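Local coordinates for protein induced by osmotic stress (Scheffersomyces stipitis, PDB 5YWN) that probably reduces ketones, including haloketones, to alcohols with NADPH as an extended short-chain dehydrogenase/reductase, at residues Q17-V22 with K44-D49; E176-E181 with F185-V190; E203-T208 with I326-K331; A242-A247 with L259-T264; L272-K277 with F316-S321. The protein carries 1 engineered substitution. All blocks are in the same frame, centred on the assembly; numbering follows the deposited sequence.

Contacts 2 and 4 are buried and free of hydrogen bonds across the pair, made mostly by apolar side chains: each presses a helix onto a strand of the seven-stranded Rossmann sheet, and the strands, 186-192 and 258-261, are neighbours. Contact 1, only partly buried, joins two helices nearer the opposite edge and depends on one tyrosine ring; its helix 13-24 also packs against helix 238-250 of contact 4. Contacts 3 and 5 share helix 318-332. They are likewise partly buried, and there the packing involves glutamine and glutamate side chains whose polar ends are bonded elsewhere. Contact 3 meets contact 1 through Glu-203 and Glu-204 at Leu-45, and contact 5 meets contact 3 where Ile-326 touches Val-275.

Contact 1: Q17-V22 with K44-D49; sequences QIIALV and KLYGDD
Two helices of the nucleotide-binding half, 13-24 and 36-46, meet where Tyr-46 reaches from the last turn of the second to lie against Ile-19 and Ala-20 of the first. The nearest alpha carbons, CA of Ala-20 and CA of Tyr-46, are 7.7 Å apart, and the tyrosine side chain spans that distance. Ile-19 gives its ring a CH-pi contact. The CG2 methyl of Ile-19 stands over the ring face of Tyr-46, 4.3 Å from the centroid and only 10° off the normal. Ala-20 CB comes in obliquely, 4.3 Å from Tyr-46 CE1.

Both helices follow strands of the Rossmann sheet, 13-24 linking 4-7 to 28-33 and 36-46 linking 28-33 to 50-54, in successive beta-alpha-beta crossovers. Ile-19 belongs to the buried side of its helix, where it also touches Val-7 and Val-29 of the sheet; its side chain is about 8 Å from that of Thr-11, an NADP-binding residue. The phenol OH of Tyr-46 is hydrogen-bonded to Gln-16 OE1, one turn before Ala-20, which fixes the far end of the ring against the same helix. Ala-200 and Lys-201 also touch the tyrosine. Directly after it, Gly-47 leaves helical geometry with a positive phi (83°), and the chain turns toward strand 50-54.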
# COMPACT_ATOMS: atom_id res chain seq x y z
N GLN A 17 4.29 8.54 1.27
CA GLN A 17 5.20 8.43 0.18
C GLN A 17 4.56 8.85 -1.14
O GLN A 17 5.15 9.49 -1.89
CB GLN A 17 5.83 7.05 0.10
CG GLN A 17 6.92 6.77 1.13
CD GLN A 17 8.26 7.41 0.79
OE1 GLN A 17 8.34 8.30 0.06
NE2 GLN A 17 9.28 6.92 1.36
N ILE A 18 3.33 8.47 -1.36
CA ILE A 18 2.60 8.90 -2.51
C ILE A 18 2.49 10.43 -2.49
O ILE A 18 2.75 11.03 -3.44
CB ILE A 18 1.20 8.26 -2.54
CG1 ILE A 18 1.29 6.78 -2.90
CG2 ILE A 18 0.25 8.99 -3.48
CD1 ILE A 18 -0.01 6.05 -2.84
N ILE A 19 2.13 11.00 -1.36
CA ILE A 19 1.97 12.41 -1.23
C ILE A 19 3.28 13.15 -1.50
O ILE A 19 3.30 14.02 -2.24
CB ILE A 19 1.38 12.78 0.15
CG1 ILE A 19 -0.07 12.30 0.27
CG2 ILE A 19 1.49 14.27 0.42
CD1 ILE A 19 -0.63 12.29 1.64
N ALA A 20 4.37 12.69 -0.92
CA ALA A 20 5.67 13.29 -1.14
C ALA A 20 6.07 13.24 -2.59
O ALA A 20 6.59 14.18 -3.08
CB ALA A 20 6.71 12.66 -0.28
N LEU A 21 5.83 12.14 -3.26
CA LEU A 21 6.08 12.07 -4.64
C LEU A 21 5.20 12.98 -5.47
O LEU A 21 5.68 13.67 -6.28
CB LEU A 21 5.97 10.66 -5.15
CG LEU A 21 6.09 10.49 -6.66
CD1 LEU A 21 7.43 10.94 -7.15
CD2 LEU A 21 5.79 9.08 -7.12
N VAL A 22 3.93 12.97 -5.23
CA VAL A 22 3.00 13.79 -5.98
C VAL A 22 3.29 15.30 -5.81
O VAL A 22 3.28 16.03 -6.74
CB VAL A 22 1.57 13.37 -5.64
CG1 VAL A 22 0.56 14.45 -5.78
CG2 VAL A 22 1.20 12.11 -6.40
N LYS A 44 1.83 20.50 8.79
CA LYS A 44 3.13 20.97 9.21
C LYS A 44 4.28 20.31 8.48
O LYS A 44 5.24 20.92 8.18
CB LYS A 44 3.33 20.80 10.71
CG LYS A 44 2.33 21.50 11.58
CD LYS A 44 2.64 21.38 13.06
CE LYS A 44 2.08 20.12 13.70
NZ LYS A 44 0.62 20.02 14.00
N LEU A 45 4.18 19.02 8.27
CA LEU A 45 5.15 18.28 7.50
C LEU A 45 5.21 18.59 6.02
O LEU A 45 6.24 18.71 5.48
CB LEU A 45 4.98 16.79 7.73
CG LEU A 45 5.12 16.33 9.16
CD1 LEU A 45 4.70 14.89 9.42
CD2 LEU A 45 6.51 16.64 9.69
N TYR A 46 4.07 18.72 5.38
CA TYR A 46 4.02 18.87 3.94
C TYR A 46 3.88 20.28 3.33
O TYR A 46 4.08 20.45 2.18
CB TYR A 46 3.02 17.89 3.35
CG TYR A 46 3.47 16.50 3.55
CD1 TYR A 46 4.54 16.01 2.85
CD2 TYR A 46 2.91 15.72 4.49
CE1 TYR A 46 5.00 14.75 3.06
CE2 TYR A 46 3.36 14.46 4.71
CZ TYR A 46 4.42 13.98 4.00
OH TYR A 46 4.85 12.74 4.22
N GLY A 47 3.53 21.26 4.13
CA GLY A 47 3.50 22.61 3.65
C GLY A 47 2.28 23.08 2.90
O GLY A 47 1.22 22.55 2.99
N ASP A 48 2.48 24.14 2.18
CA ASP A 48 1.41 24.93 1.63
C ASP A 48 0.55 24.27 0.55
O ASP A 48 -0.57 24.60 0.40
CB ASP A 48 1.93 26.27 1.17
CG ASP A 48 2.46 27.11 2.32
OD1 ASP A 48 2.06 26.96 3.47
OD2 ASP A 48 3.29 27.93 2.04
N ASP A 49 1.14 23.36 -0.20
CA ASP A 49 0.47 22.69 -1.29
C ASP A 49 -0.33 21.48 -0.81
O ASP A 49 -0.89 20.76 -1.57
CB ASP A 49 1.44 22.35 -2.40
CG ASP A 49 1.80 23.55 -3.24
OD1 ASP A 49 1.13 24.59 -3.14
OD2 ASP A 49 2.74 23.44 -4.02

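Contact 2: E176-E181 with F185-V190; sequences EFVEQE and FALSTV
Phe-177 and Phe-185 cross at about a right angle, and CZ of Phe-185 lies 3.8 Å from CE1 of Phe-177. The approach is oblique to both rings, an apolar contact. Phe-177 stands out from the helix toward the strand, with CG anti to the backbone N (chi1 180°). Phe-185 starts differently. Its CB leaves the backbone to one side, and a chi1 of 58°, with CG flanked by both N and C, swings the ring back to the helix. On the helix itself, Glu-181 CG rests 3.5 Å above one face of the Phe-177 ring, displaced from its centre.

Two residues along the strand, Leu-187 meets Val-178, the two side chains running slantwise to each other. Here a single methyl does the work: CG2 of Val-178 is 3.7 Å from both CB and CD2 of Leu-187. The same methyl also lies 4.3 Å from CE1 of Phe-185, and so bridges the two residues of the 185-190 segment.

No hydrogen bond crosses the interface. Leu-107 of helix 91-113 touches both phenylalanines, and Val-120 of the adjacent strand lies against Phe-185 and Leu-187, extending the hydrophobic cluster. Helix 159-181, which carries the NADP-binding Tyr-163 and Lys-167 in the Tyr-x-x-x-Lys spacing of short-chain dehydrogenases, here folds back onto the strand it leads into, completing a beta-alpha-beta crossover of the Rossmann fold.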
# COMPACT_ATOMS: atom_id res chain seq x y z
N GLU A 176 -16.85 -3.39 -10.53
CA GLU A 176 -18.26 -3.48 -10.73
C GLU A 176 -18.93 -2.10 -10.88
O GLU A 176 -19.74 -1.92 -11.70
CB GLU A 176 -18.95 -4.26 -9.64
CG GLU A 176 -20.37 -4.58 -9.97
CD GLU A 176 -21.28 -4.58 -8.76
OE1 GLU A 176 -20.84 -4.98 -7.65
OE2 GLU A 176 -22.44 -4.19 -8.91
N PHE A 177 -18.51 -1.15 -10.08
CA PHE A 177 -19.04 0.17 -10.14
C PHE A 177 -18.79 0.79 -11.50
O PHE A 177 -19.66 1.35 -12.05
CB PHE A 177 -18.40 1.04 -9.07
CG PHE A 177 -18.87 2.46 -9.04
CD1 PHE A 177 -18.29 3.42 -9.83
CD2 PHE A 177 -19.87 2.82 -8.21
CE1 PHE A 177 -18.70 4.70 -9.78
CE2 PHE A 177 -20.30 4.11 -8.15
CZ PHE A 177 -19.72 5.05 -8.95
N VAL A 178 -17.60 0.63 -12.00
CA VAL A 178 -17.26 1.20 -13.25
C VAL A 178 -18.15 0.60 -14.33
O VAL A 178 -18.61 1.31 -15.14
CB VAL A 178 -15.77 1.01 -13.58
CG1 VAL A 178 -15.48 1.34 -15.01
CG2 VAL A 178 -14.89 1.85 -12.69
N GLU A 179 -18.35 -0.69 -14.31
CA GLU A 179 -19.20 -1.31 -15.27
C GLU A 179 -20.66 -0.87 -15.19
O GLU A 179 -21.27 -0.62 -16.16
CB GLU A 179 -19.14 -2.84 -15.07
CG GLU A 179 -17.83 -3.49 -15.42
CD GLU A 179 -17.68 -4.93 -14.89
OE1 GLU A 179 -18.67 -5.57 -14.59
OE2 GLU A 179 -16.56 -5.41 -14.81
N GLN A 180 -21.21 -0.91 -14.00
CA GLN A 180 -22.57 -0.58 -13.72
C GLN A 180 -22.98 0.88 -13.80
O GLN A 180 -24.06 1.17 -14.22
CB GLN A 180 -23.04 -1.22 -12.44
CG GLN A 180 -23.13 -2.73 -12.47
CD GLN A 180 -24.18 -3.27 -13.42
OE1 GLN A 180 -25.23 -2.68 -13.61
NE2 GLN A 180 -23.87 -4.41 -14.04
N GLU A 181 -22.11 1.77 -13.32
CA GLU A 181 -22.40 3.18 -13.15
C GLU A 181 -21.84 4.13 -14.17
O GLU A 181 -22.21 5.25 -14.19
CB GLU A 181 -21.96 3.68 -11.79
CG GLU A 181 -22.55 2.95 -10.60
CD GLU A 181 -24.04 2.83 -10.63
OE1 GLU A 181 -24.73 3.82 -10.71
OE2 GLU A 181 -24.51 1.72 -10.57
N PHE A 185 -14.81 9.03 -14.73
CA PHE A 185 -13.43 8.65 -14.54
C PHE A 185 -13.08 7.27 -15.06
O PHE A 185 -13.89 6.45 -15.13
CB PHE A 185 -13.05 8.75 -13.08
CG PHE A 185 -13.89 7.91 -12.17
CD1 PHE A 185 -13.63 6.58 -11.99
CD2 PHE A 185 -14.90 8.46 -11.47
CE1 PHE A 185 -14.39 5.83 -11.13
CE2 PHE A 185 -15.67 7.73 -10.62
CZ PHE A 185 -15.42 6.41 -10.44
N ALA A 186 -11.84 7.09 -15.41
CA ALA A 186 -11.24 5.80 -15.61
C ALA A 186 -10.59 5.26 -14.32
O ALA A 186 -10.00 5.98 -13.56
CB ALA A 186 -10.26 5.85 -16.72
N LEU A 187 -10.69 3.98 -14.12
CA LEU A 187 -10.19 3.36 -12.94
C LEU A 187 -8.98 2.54 -13.23
O LEU A 187 -8.87 1.93 -14.23
CB LEU A 187 -11.24 2.48 -12.28
CG LEU A 187 -10.87 1.59 -11.08
CD1 LEU A 187 -10.44 2.41 -9.89
CD2 LEU A 187 -11.99 0.65 -10.68
N SER A 188 -8.09 2.53 -12.29
CA SER A 188 -6.99 1.63 -12.29
C SER A 188 -6.64 1.17 -10.88
O SER A 188 -6.98 1.83 -9.96
CB SER A 188 -5.81 2.24 -13.02
OG SER A 188 -5.32 3.34 -12.37
N THR A 189 -6.00 0.03 -10.73
CA THR A 189 -5.64 -0.47 -9.42
C THR A 189 -4.17 -0.73 -9.32
O THR A 189 -3.54 -1.01 -10.28
CB THR A 189 -6.41 -1.75 -8.96
OG1 THR A 189 -5.93 -2.91 -9.63
CG2 THR A 189 -7.89 -1.62 -9.15
N VAL A 190 -3.66 -0.65 -8.12
CA VAL A 190 -2.33 -1.06 -7.79
C VAL A 190 -2.36 -2.19 -6.75
O VAL A 190 -2.95 -2.07 -5.74
CB VAL A 190 -1.47 0.13 -7.37
CG1 VAL A 190 -0.10 -0.30 -6.96
CG2 VAL A 190 -1.43 1.16 -8.45

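Contact 3: E203-T208 with I326-K331; sequences EEVKGT and IKQVLK
Val-205 lays its CG2 methyl over the flat amide of Gln-328. The methyl is 3.5 Å from CD, and its distance to OE1, 3.6 Å, is nearly the same, because it sits almost straight above the carbonyl carbon instead of at either end of the group. Gln-328 CG is also close at 3.6 Å, so the valine covers the last part of the chain as well as its head. The two side chains lie alongside and run in opposing senses, valine outward from the loop and glutamine outward from the helix. Gln-328 can reach this far because it is extended, with CG anti to the backbone N (chi1 -176°) and the next torsion also near 180°.

The other valine branch has a different partner: CG1 of Val-205 packs on CG2 of Val-329, 4.3 Å away, against the neighbouring residue of the same helix. Backbones come fairly near here, with CA of Val-205 and CA of Val-329 6.9 Å apart.

The segment 203-208 belongs to the long connection between strand 194-196 and helix 211-217, which goes on to the NADP-binding Asn-210 and Ser-212. Helix 318-332, the last of the chain, packs against it here. Lys-331 adds a salt bridge to Asp-202, just before the segment.

Gln-328 is a buried polar group with both ends engaged: NE2 donates to Asp-202 and OE1 accepts from Gln-199 N. Those bonds fix the rotation of the amide, so its face can take the methyl of Val-205 while its polar atoms hold the connecting loop.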
# COMPACT_ATOMS: atom_id res chain seq x y z
N GLU A 203 10.21 12.44 10.94
CA GLU A 203 9.37 12.78 12.05
C GLU A 203 8.28 11.76 12.35
O GLU A 203 7.81 11.69 13.42
CB GLU A 203 8.74 14.15 11.80
CG GLU A 203 9.69 15.28 11.66
CD GLU A 203 10.13 15.56 10.25
OE1 GLU A 203 10.13 14.66 9.42
OE2 GLU A 203 10.51 16.68 9.96
N GLU A 204 7.91 10.99 11.35
CA GLU A 204 6.91 10.01 11.46
C GLU A 204 7.45 8.65 11.85
O GLU A 204 6.72 7.76 12.10
CB GLU A 204 6.09 9.93 10.18
CG GLU A 204 5.26 11.19 9.88
CD GLU A 204 4.02 11.33 10.75
OE1 GLU A 204 4.02 12.13 11.67
OE2 GLU A 204 3.05 10.61 10.54
N VAL A 205 8.74 8.52 11.93
CA VAL A 205 9.34 7.26 12.25
C VAL A 205 8.96 6.73 13.64
O VAL A 205 8.59 5.59 13.77
CB VAL A 205 10.86 7.36 12.08
CG1 VAL A 205 11.57 6.18 12.67
CG2 VAL A 205 11.21 7.52 10.63
N LYS A 206 9.07 7.56 14.66
CA LYS A 206 8.75 7.10 15.97
C LYS A 206 7.27 6.69 16.20
O LYS A 206 6.98 5.85 17.02
CB LYS A 206 9.28 8.09 17.01
CG LYS A 206 10.75 7.93 17.35
CD LYS A 206 11.18 6.46 17.35
CE LYS A 206 12.66 6.21 17.60
NZ LYS A 206 13.40 7.30 18.29
N GLY A 207 6.34 7.29 15.48
CA GLY A 207 4.95 7.10 15.81
C GLY A 207 4.12 5.82 15.74
O GLY A 207 3.47 5.50 16.70
N THR A 208 4.07 5.11 14.62
CA THR A 208 3.36 3.83 14.64
C THR A 208 4.10 2.89 13.77
O THR A 208 4.74 3.30 12.83
CB THR A 208 1.88 3.92 14.22
OG1 THR A 208 1.16 2.77 14.68
CG2 THR A 208 1.72 4.03 12.67
N ILE A 326 16.53 0.97 7.41
CA ILE A 326 17.34 0.91 8.59
C ILE A 326 18.14 2.16 8.89
O ILE A 326 18.19 2.55 9.99
CB ILE A 326 18.20 -0.36 8.62
CG1 ILE A 326 17.30 -1.56 8.82
CG2 ILE A 326 19.21 -0.33 9.74
CD1 ILE A 326 17.74 -2.74 8.11
N LYS A 327 18.71 2.77 7.88
CA LYS A 327 19.47 3.99 8.04
C LYS A 327 18.57 5.03 8.65
O LYS A 327 18.97 5.68 9.53
CB LYS A 327 19.97 4.52 6.72
CG LYS A 327 21.32 4.02 6.35
CD LYS A 327 21.89 4.58 5.06
CE LYS A 327 23.18 3.87 4.69
NZ LYS A 327 23.42 3.72 3.23
N GLN A 328 17.33 5.11 8.20
CA GLN A 328 16.41 6.04 8.77
C GLN A 328 16.12 5.81 10.24
O GLN A 328 16.10 6.73 10.98
CB GLN A 328 15.11 6.07 8.01
CG GLN A 328 14.14 7.10 8.51
CD GLN A 328 12.93 7.24 7.64
OE1 GLN A 328 12.26 6.30 7.37
NE2 GLN A 328 12.67 8.45 7.21
N VAL A 329 15.87 4.59 10.62
CA VAL A 329 15.58 4.28 11.99
C VAL A 329 16.79 4.59 12.88
O VAL A 329 16.65 5.09 13.94
CB VAL A 329 15.08 2.84 12.18
CG1 VAL A 329 15.02 2.50 13.66
CG2 VAL A 329 13.74 2.66 11.52
N LEU A 330 17.97 4.29 12.41
CA LEU A 330 19.18 4.62 13.14
C LEU A 330 19.35 6.13 13.29
O LEU A 330 19.68 6.59 14.33
CB LEU A 330 20.40 3.98 12.53
CG LEU A 330 20.45 2.48 12.52
CD1 LEU A 330 21.70 1.94 11.94
CD2 LEU A 330 20.22 1.91 13.86
N LYS A 331 19.10 6.87 12.25
CA LYS A 331 19.26 8.29 12.29
C LYS A 331 18.41 8.92 13.35
O LYS A 331 18.81 9.80 14.04
CB LYS A 331 18.91 8.88 10.95
CG LYS A 331 19.08 10.37 10.84
CD LYS A 331 19.02 10.84 9.41
CE LYS A 331 18.59 12.27 9.25
NZ LYS A 331 18.13 12.53 7.88

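Contact 4: A242-A247 with L259-T264; sequences AKAHLA and LLLSNT
Segment 242-247 of helix 238-250 lies over the end of strand 258-261 with its nearest alpha carbons, CA of Ala-244 and CA of Leu-261, 7.9 Å apart. Ala-244 points its CB at the strand and sets it against the fork of Leu-261, 3.7 Å from CD1, 3.8 Å from CG and 3.9 Å from CD2. The methyl therefore touches the whole branch point instead of one tip. With chi1 at -89° and chi2 at -81°, Leu-261 turns that branch point, and not a single methyl, to the alanine. Leu-259, two residues back and on the same side of the strand, comes up beside the helix backbone, where its CD1 is 4.3 Å from the carbonyl O of Ala-244.

Contact across the pair is purely van der Waals; polar bonding is left to the strand, whose Leu-259 and Leu-261 both pair with Asn-191 through the backbone. Helix 305-311 adds to the neighbourhood, with Leu-311 on Ala-244 and Thr-307 on both leucines. On another side of helix 238-250, Ala-242 and His-245 meet Ile-18 of helix 13-24.

Strand 258-261 is the outermost strand at its end of the seven-stranded parallel sheet, and helix 238-250 covers it here as part of one of the helical layers that flank the sheet in the Rossmann fold.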
# COMPACT_ATOMS: atom_id res chain seq x y z
N ALA A 242 4.64 3.96 -4.80
CA ALA A 242 4.24 5.31 -5.02
C ALA A 242 4.36 5.75 -6.49
O ALA A 242 3.48 6.28 -7.02
CB ALA A 242 4.96 6.26 -4.10
N LYS A 243 5.45 5.40 -7.12
CA LYS A 243 5.66 5.68 -8.51
C LYS A 243 4.62 4.99 -9.34
O LYS A 243 4.18 5.55 -10.28
CB LYS A 243 7.06 5.35 -8.97
CG LYS A 243 8.11 6.28 -8.42
CD LYS A 243 9.47 6.10 -9.05
CE LYS A 243 10.23 4.92 -8.51
NZ LYS A 243 11.60 4.88 -8.97
N ALA A 244 4.22 3.79 -8.96
CA ALA A 244 3.16 3.06 -9.62
C ALA A 244 1.81 3.77 -9.53
O ALA A 244 1.09 3.78 -10.47
CB ALA A 244 3.05 1.64 -9.14
N HIS A 245 1.53 4.36 -8.41
CA HIS A 245 0.33 5.16 -8.28
C HIS A 245 0.36 6.35 -9.25
O HIS A 245 -0.58 6.60 -9.89
CB HIS A 245 0.08 5.56 -6.84
CG HIS A 245 -0.54 4.49 -5.99
ND1 HIS A 245 0.15 3.40 -5.54
CD2 HIS A 245 -1.80 4.32 -5.55
CE1 HIS A 245 -0.64 2.64 -4.84
NE2 HIS A 245 -1.83 3.18 -4.82
N LEU A 246 1.50 6.99 -9.38
CA LEU A 246 1.65 8.07 -10.31
C LEU A 246 1.44 7.64 -11.73
O LEU A 246 0.66 8.21 -12.41
CB LEU A 246 3.01 8.68 -10.19
CG LEU A 246 3.25 9.93 -10.99
CD1 LEU A 246 2.44 11.04 -10.40
CD2 LEU A 246 4.72 10.28 -10.99
N ALA A 247 2.05 6.55 -12.11
CA ALA A 247 1.87 5.96 -13.41
C ALA A 247 0.39 5.63 -13.60
O ALA A 247 -0.15 5.82 -14.63
CB ALA A 247 2.66 4.70 -13.53
N LEU A 259 -2.37 -3.42 -11.67
CA LEU A 259 -0.95 -3.45 -11.65
C LEU A 259 -0.39 -4.25 -10.49
O LEU A 259 -0.60 -3.93 -9.38
CB LEU A 259 -0.43 -2.04 -11.58
CG LEU A 259 -0.87 -1.13 -12.67
CD1 LEU A 259 -0.37 0.26 -12.43
CD2 LEU A 259 -0.42 -1.71 -13.96
N LEU A 260 0.29 -5.32 -10.81
CA LEU A 260 0.87 -6.19 -9.83
C LEU A 260 2.25 -5.67 -9.49
O LEU A 260 3.10 -5.68 -10.30
CB LEU A 260 0.97 -7.60 -10.38
CG LEU A 260 1.69 -8.75 -9.68
CD1 LEU A 260 1.14 -9.02 -8.30
CD2 LEU A 260 1.71 -10.02 -10.49
N LEU A 261 2.43 -5.23 -8.27
CA LEU A 261 3.67 -4.62 -7.83
C LEU A 261 4.43 -5.55 -6.91
O LEU A 261 4.21 -5.58 -5.75
CB LEU A 261 3.40 -3.28 -7.17
CG LEU A 261 3.36 -1.99 -7.98
CD1 LEU A 261 4.76 -1.47 -8.24
CD2 LEU A 261 2.65 -2.22 -9.29
N SER A 262 5.29 -6.32 -7.51
CA SER A 262 6.05 -7.36 -6.87
C SER A 262 7.48 -7.47 -7.40
O SER A 262 7.69 -7.46 -8.56
CB SER A 262 5.32 -8.68 -7.09
OG SER A 262 5.88 -9.66 -6.35
N ASN A 263 8.45 -7.57 -6.52
CA ASN A 263 9.80 -7.66 -6.90
C ASN A 263 10.41 -9.03 -6.59
O ASN A 263 10.09 -9.96 -7.24
CB ASN A 263 10.63 -6.51 -6.35
CG ASN A 263 11.98 -6.36 -7.06
OD1 ASN A 263 12.27 -7.02 -7.99
ND2 ASN A 263 12.77 -5.48 -6.57
N THR A 264 11.26 -9.14 -5.61
CA THR A 264 11.94 -10.40 -5.35
C THR A 264 11.53 -11.06 -4.02
O THR A 264 11.08 -10.44 -3.13
CB THR A 264 13.47 -10.25 -5.44
OG1 THR A 264 13.91 -9.27 -4.53
CG2 THR A 264 13.89 -9.84 -6.81

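Contact 5: L272-K277 with F316-S321; sequences LDVVRK and FDFETS
The ring of Phe-318 meets Val-274 at its edge: the CG2 methyl of Val-274 lies near the ring plane, 4.0 Å from CE2 of Phe-318. Elsewhere the same ring takes part in an edge-to-face pair with Phe-235, and it also touches Phe-196, so the phenylalanine connects this interface to the two short strands 194-196 and 234-237.

The contact is helix-on-helix packing in the C-terminal part of the chain, consistent with the substrate-binding region of extended short-chain dehydrogenases. Helix 268-278 meets the first turn of helix 318-332 closely, with CA of Val-274 only 6.0 Å from CA of Glu-319. Val-274 carries the contact from helix 268-278. Its CG2 meets the ring edge and also nears CB of Glu-319, while CG1 rests on the aliphatic part of Glu-319, 4.0 Å from its CG. Glu-319 stretches away with CG anti to the backbone N (chi1 176°), so that its methylenes lie slantwise against the valine and the carboxylate goes beyond it, where OE1 is hydrogen-bonded to Asn-278 ND2, at the end of the partner helix. Val-322, a turn later, extends the apolar contact with Val-274.

The start of helix 318-332 is secured by Asp-317 at the N-cap. One oxygen, OD1, accepts twice from Thr-320: the backbone N reaches it at 2.9 Å, nearly along the C-O axis and with an N-H...O angle of 159°, while Thr-320 OG1 donates to Asp-317 OD1 from above the carboxylate plane, at 2.7 Å.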
# COMPACT_ATOMS: atom_id res chain seq x y z
N LEU A 272 18.65 -10.73 7.48
CA LEU A 272 19.78 -10.75 8.37
C LEU A 272 21.10 -10.52 7.63
O LEU A 272 21.92 -9.79 8.07
CB LEU A 272 19.83 -12.08 9.06
CG LEU A 272 19.20 -12.24 10.42
CD1 LEU A 272 19.43 -13.62 10.99
CD2 LEU A 272 19.69 -11.19 11.37
N ASP A 273 21.25 -11.13 6.50
CA ASP A 273 22.45 -11.02 5.74
C ASP A 273 22.68 -9.59 5.28
O ASP A 273 23.76 -9.13 5.31
CB ASP A 273 22.47 -12.00 4.56
CG ASP A 273 22.63 -13.50 5.00
OD1 ASP A 273 23.06 -13.78 6.09
OD2 ASP A 273 22.33 -14.35 4.22
N VAL A 274 21.64 -8.93 4.85
CA VAL A 274 21.76 -7.56 4.45
C VAL A 274 22.13 -6.64 5.59
O VAL A 274 23.03 -5.92 5.49
CB VAL A 274 20.48 -7.12 3.71
CG1 VAL A 274 20.30 -5.62 3.67
CG2 VAL A 274 20.42 -7.72 2.32
N VAL A 275 21.42 -6.72 6.67
CA VAL A 275 21.62 -5.86 7.78
C VAL A 275 23.02 -5.99 8.41
O VAL A 275 23.65 -5.04 8.69
CB VAL A 275 20.53 -6.09 8.82
CG1 VAL A 275 20.80 -5.35 10.08
CG2 VAL A 275 19.20 -5.66 8.27
N ARG A 276 23.49 -7.22 8.57
CA ARG A 276 24.78 -7.46 9.15
C ARG A 276 25.96 -6.91 8.33
O ARG A 276 26.85 -6.38 8.89
CB ARG A 276 24.96 -8.92 9.52
CG ARG A 276 24.04 -9.46 10.59
CD ARG A 276 24.09 -10.97 10.68
NE ARG A 276 25.44 -11.37 10.97
CZ ARG A 276 25.99 -11.30 12.16
NH1 ARG A 276 25.27 -10.96 13.19
NH2 ARG A 276 27.24 -11.60 12.31
N LYS A 277 25.93 -7.05 7.02
CA LYS A 277 26.91 -6.46 6.14
C LYS A 277 26.92 -4.93 6.12
O LYS A 277 27.91 -4.34 6.22
CB LYS A 277 26.73 -6.98 4.74
CG LYS A 277 27.04 -8.44 4.56
CD LYS A 277 26.76 -8.88 3.14
CE LYS A 277 27.34 -10.23 2.82
NZ LYS A 277 26.62 -11.29 3.48
N PHE A 316 13.71 -0.67 -6.94
CA PHE A 316 14.70 -0.70 -5.93
C PHE A 316 14.94 -2.16 -5.58
O PHE A 316 14.04 -2.91 -5.47
CB PHE A 316 14.21 0.04 -4.69
CG PHE A 316 14.32 1.52 -4.75
CD1 PHE A 316 15.48 2.14 -4.41
CD2 PHE A 316 13.29 2.29 -5.16
CE1 PHE A 316 15.60 3.51 -4.45
CE2 PHE A 316 13.39 3.65 -5.21
CZ PHE A 316 14.55 4.26 -4.84
N ASP A 317 16.18 -2.54 -5.43
CA ASP A 317 16.50 -3.87 -4.99
C ASP A 317 16.32 -4.04 -3.49
O ASP A 317 16.21 -3.10 -2.79
CB ASP A 317 17.84 -4.34 -5.52
CG ASP A 317 19.02 -3.83 -4.75
OD1 ASP A 317 18.87 -3.18 -3.75
OD2 ASP A 317 20.15 -4.15 -5.13
N PHE A 318 16.27 -5.26 -3.04
CA PHE A 318 15.92 -5.57 -1.67
C PHE A 318 16.89 -4.98 -0.65
O PHE A 318 16.50 -4.43 0.32
CB PHE A 318 15.81 -7.08 -1.52
CG PHE A 318 15.64 -7.54 -0.12
CD1 PHE A 318 14.41 -7.55 0.45
CD2 PHE A 318 16.68 -7.99 0.60
CE1 PHE A 318 14.24 -7.96 1.74
CE2 PHE A 318 16.52 -8.40 1.89
CZ PHE A 318 15.31 -8.39 2.46
N GLU A 319 18.16 -5.08 -0.93
CA GLU A 319 19.17 -4.54 -0.07
C GLU A 319 19.01 -3.02 0.07
O GLU A 319 19.10 -2.52 1.11
CB GLU A 319 20.54 -4.91 -0.60
CG GLU A 319 21.68 -4.31 0.16
CD GLU A 319 23.02 -5.02 0.03
OE1 GLU A 319 23.97 -4.49 0.51
OE2 GLU A 319 23.12 -6.07 -0.52
N THR A 320 18.77 -2.35 -1.01
CA THR A 320 18.62 -0.92 -0.97
C THR A 320 17.42 -0.51 -0.13
O THR A 320 17.54 0.34 0.69
CB THR A 320 18.63 -0.28 -2.36
OG1 THR A 320 19.75 -0.71 -3.10
CG2 THR A 320 18.70 1.21 -2.26
N SER A 321 16.30 -1.18 -0.33
CA SER A 321 15.09 -0.86 0.39
C SER A 321 15.31 -1.09 1.89
O SER A 321 15.05 -0.26 2.67
CB SER A 321 13.93 -1.70 -0.13
OG SER A 321 12.75 -1.41 0.53